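Local coordinates for major mite allergen Der p 23 (Dermatophagoides pteronyssinus, PDB 4ZCE), which is a peritrophin-like major house dust mite allergen that is bound by IgE but does not bind chitin in vitro, at residues 11-16 with 21-26. Numbering follows the deposited sequence.
Sequences FGYFAD and HKFYIC. With EDO (1,2-ethanediol), chain C.
Lys22 lies alongside Asp16, its CB 3.5 Å from Asp16 OD2, while the extended chain beyond carries NZ to a hydrogen bond with O1 of an ethanediol, probably from the crystallisation liquor, that Asp35 also holds. Asp16 CG stands anti to the backbone N (chi1 -180°), which lays the carboxylate along Lys22 and against Tyr24; its OD2 is hydrogen-bonded by His33 NE2 and its OD1 by Lys18 N. One water takes the N-H of Asp16 and lies 2.7 Å from Lys22 O, linking the two segments near the turn. Phe23 sets CE2 4.0 Å from Tyr13 CD2, at the edge of the tyrosine ring, and stacks on Trp42. Tyr24 pairs with Phe14 through two backbone hydrogen bonds, Phe14 N to Tyr24 O at 2.9 Å and Tyr24 N to Phe14 O. Its ring runs past Asp16, Tyr24 CE1 3.9 Å from Asp16 CG, with the carboxylate and ring planes 51° apart; a second water joins Tyr24 OH to Asp16 OD1, and Phe5 and His33 stack on the ring. Ile25 lies beside Tyr13 on the face shared with Phe23: CG1 meets Tyr13 CE2 at 3.7 Å, and CG2 sits over one ring face near its rim. Cys26 N reaches Gly12 O in a nearly linear 2.7 Å bond, whereas the return bond from Gly12 N to Cys26 O is longer and, unlike the other three, tilted from the carbonyl plane. With SG anti to the carbonyl carbon (chi1 -71°), the sulfur approaches Phe14 CE2 obliquely at 3.7 Å and continues into the disulfide with Cys7. The antiparallel hairpin, the first two strands of the peritrophin-A domain's three-stranded sheet, thus combines backbone pairing and aromatic packing with a several-fold bonded carboxylate, whose histidine and amide partners would probably favour the ionised form.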
loop_
_atom_site.group_PDB
_atom_site.type_symbol
_atom_site.label_atom_id
_atom_site.label_comp_id
_atom_site.label_asym_id
_atom_site.label_seq_id
_atom_site.Cartn_x
_atom_site.Cartn_y
_atom_site.Cartn_z
ATOM N N PHE A 11 9.282 5.188 -13.996
ATOM C CA PHE A 11 8.802 5.232 -12.615
ATOM C C PHE A 11 7.295 5.132 -12.641
ATOM O O PHE A 11 6.637 5.732 -13.484
ATOM C CB PHE A 11 9.216 6.543 -11.938
ATOM C CG PHE A 11 10.695 6.696 -11.806
ATOM C CD1 PHE A 11 11.394 5.963 -10.876
ATOM C CD2 PHE A 11 11.391 7.557 -12.637
ATOM C CE1 PHE A 11 12.762 6.089 -10.761
ATOM C CE2 PHE A 11 12.757 7.687 -12.518
ATOM C CZ PHE A 11 13.441 6.952 -11.580
ATOM N N GLY A 12 6.725 4.370 -11.716
ATOM C CA GLY A 12 5.284 4.288 -11.657
ATOM C C GLY A 12 4.777 3.167 -10.782
ATOM O O GLY A 12 5.543 2.293 -10.354
ATOM N N TYR A 13 3.476 3.221 -10.521
ATOM C CA TYR A 13 2.756 2.228 -9.744
ATOM C C TYR A 13 1.692 1.649 -10.650
ATOM O O TYR A 13 0.902 2.399 -11.232
ATOM C CB TYR A 13 2.072 2.880 -8.539
ATOM C CG TYR A 13 3.032 3.341 -7.474
ATOM C CD1 TYR A 13 3.779 4.502 -7.641
ATOM C CD2 TYR A 13 3.199 2.617 -6.305
ATOM C CE1 TYR A 13 4.678 4.917 -6.664
ATOM C CE2 TYR A 13 4.097 3.025 -5.324
ATOM C CZ TYR A 13 4.827 4.172 -5.510
ATOM O OH TYR A 13 5.708 4.552 -4.520
ATOM N N PHE A 14 1.672 0.323 -10.773
ATOM C CA PHE A 14 0.809 -0.353 -11.735
ATOM C C PHE A 14 0.086 -1.543 -11.157
ATOM O O PHE A 14 0.593 -2.263 -10.303
ATOM C CB PHE A 14 1.630 -0.794 -12.943
ATOM C CG PHE A 14 2.365 0.338 -13.588
ATOM C CD1 PHE A 14 1.729 1.150 -14.502
ATOM C CD2 PHE A 14 3.672 0.623 -13.243
ATOM C CE1 PHE A 14 2.399 2.207 -15.076
ATOM C CE2 PHE A 14 4.336 1.674 -13.817
ATOM C CZ PHE A 14 3.698 2.467 -14.725
ATOM N N ALA A 15 -1.126 -1.744 -11.644
ATOM C CA ALA A 15 -1.935 -2.856 -11.213
ATOM C C ALA A 15 -1.273 -4.182 -11.544
ATOM O O ALA A 15 -0.548 -4.305 -12.539
ATOM C CB ALA A 15 -3.282 -2.786 -11.871
ATOM N N ASP A 16 -1.549 -5.169 -10.699
ATOM C CA ASP A 16 -1.259 -6.562 -11.001
ATOM C C ASP A 16 -2.530 -7.166 -11.593
ATOM O O ASP A 16 -3.491 -7.408 -10.870
ATOM C CB ASP A 16 -0.849 -7.310 -9.730
ATOM C CG ASP A 16 -0.526 -8.767 -9.989
ATOM O OD1 ASP A 16 -0.805 -9.252 -11.107
ATOM O OD2 ASP A 16 -0.004 -9.437 -9.075
ATOM N N HIS A 21 -5.087 -7.614 -5.028
ATOM C CA HIS A 21 -4.433 -7.269 -3.768
ATOM C C HIS A 21 -2.964 -6.903 -3.957
ATOM O O HIS A 21 -2.272 -6.622 -2.981
ATOM C CB HIS A 21 -4.510 -8.433 -2.783
ATOM C CG HIS A 21 -5.898 -8.948 -2.582
ATOM N ND1 HIS A 21 -6.347 -10.108 -3.171
ATOM C CD2 HIS A 21 -6.939 -8.445 -1.876
ATOM C CE1 HIS A 21 -7.613 -10.306 -2.828
ATOM N NE2 HIS A 21 -7.995 -9.308 -2.054
ATOM N N LYS A 22 -2.476 -6.937 -5.195
ATOM C CA LYS A 22 -1.053 -6.715 -5.440
ATOM C C LYS A 22 -0.871 -5.620 -6.475
ATOM O O LYS A 22 -1.822 -5.178 -7.114
ATOM C CB LYS A 22 -0.376 -8.012 -5.893
ATOM C CG LYS A 22 -0.474 -9.128 -4.844
ATOM C CD LYS A 22 0.325 -10.346 -5.248
ATOM C CE LYS A 22 0.215 -11.447 -4.211
ATOM N NZ LYS A 22 1.025 -12.628 -4.558
ATOM N N PHE A 23 0.369 -5.168 -6.610
ATOM C CA PHE A 23 0.719 -4.163 -7.607
ATOM C C PHE A 23 2.214 -4.201 -7.872
ATOM O O PHE A 23 2.954 -4.945 -7.228
ATOM C CB PHE A 23 0.267 -2.765 -7.142
ATOM C CG PHE A 23 0.881 -2.303 -5.837
ATOM C CD1 PHE A 23 0.397 -2.758 -4.627
ATOM C CD2 PHE A 23 1.934 -1.397 -5.822
ATOM C CE1 PHE A 23 0.952 -2.322 -3.428
ATOM C CE2 PHE A 23 2.475 -0.954 -4.608
ATOM C CZ PHE A 23 1.977 -1.418 -3.430
ATOM N N TYR A 24 2.654 -3.406 -8.836
ATOM C CA TYR A 24 4.053 -3.311 -9.187
ATOM C C TYR A 24 4.547 -1.879 -9.037
ATOM O O TYR A 24 3.862 -0.928 -9.405
ATOM C CB TYR A 24 4.286 -3.783 -10.627
ATOM C CG TYR A 24 4.056 -5.264 -10.826
ATOM C CD1 TYR A 24 2.834 -5.735 -11.288
ATOM C CD2 TYR A 24 5.056 -6.189 -10.556
ATOM C CE1 TYR A 24 2.613 -7.098 -11.484
ATOM C CE2 TYR A 24 4.847 -7.546 -10.754
ATOM C CZ TYR A 24 3.620 -7.993 -11.210
ATOM O OH TYR A 24 3.429 -9.352 -11.390
ATOM N N ILE A 25 5.750 -1.736 -8.506
ATOM C CA ILE A 25 6.403 -0.439 -8.452
ATOM C C ILE A 25 7.579 -0.472 -9.408
ATOM O O ILE A 25 8.426 -1.373 -9.330
ATOM C CB ILE A 25 6.900 -0.090 -7.030
ATOM C CG1 ILE A 25 5.754 -0.188 -6.021
ATOM C CG2 ILE A 25 7.499 1.306 -7.033
ATOM C CD1 ILE A 25 6.178 0.046 -4.567
ATOM N N CYS A 26 7.605 0.492 -10.325
ATOM C CA CYS A 26 8.685 0.613 -11.296
ATOM C C CYS A 26 9.638 1.732 -10.891
ATOM O O CYS A 26 9.213 2.829 -10.526
ATOM C CB CYS A 26 8.132 0.871 -12.700
ATOM S SG CYS A 26 7.299 -0.585 -13.421
HETATM C C1 EDO C . 3.858 -10.377 -3.921
HETATM O O1 EDO C . 3.723 -11.405 -4.886
HETATM C C2 EDO C . 4.009 -11.154 -2.645
HETATM O O2 EDO C . 5.073 -10.541 -1.953
HETATM O O HOH W 1 -3.876 -5.217 -8.862
HETATM O O HOH W 2 1.313 -10.363 -12.341
#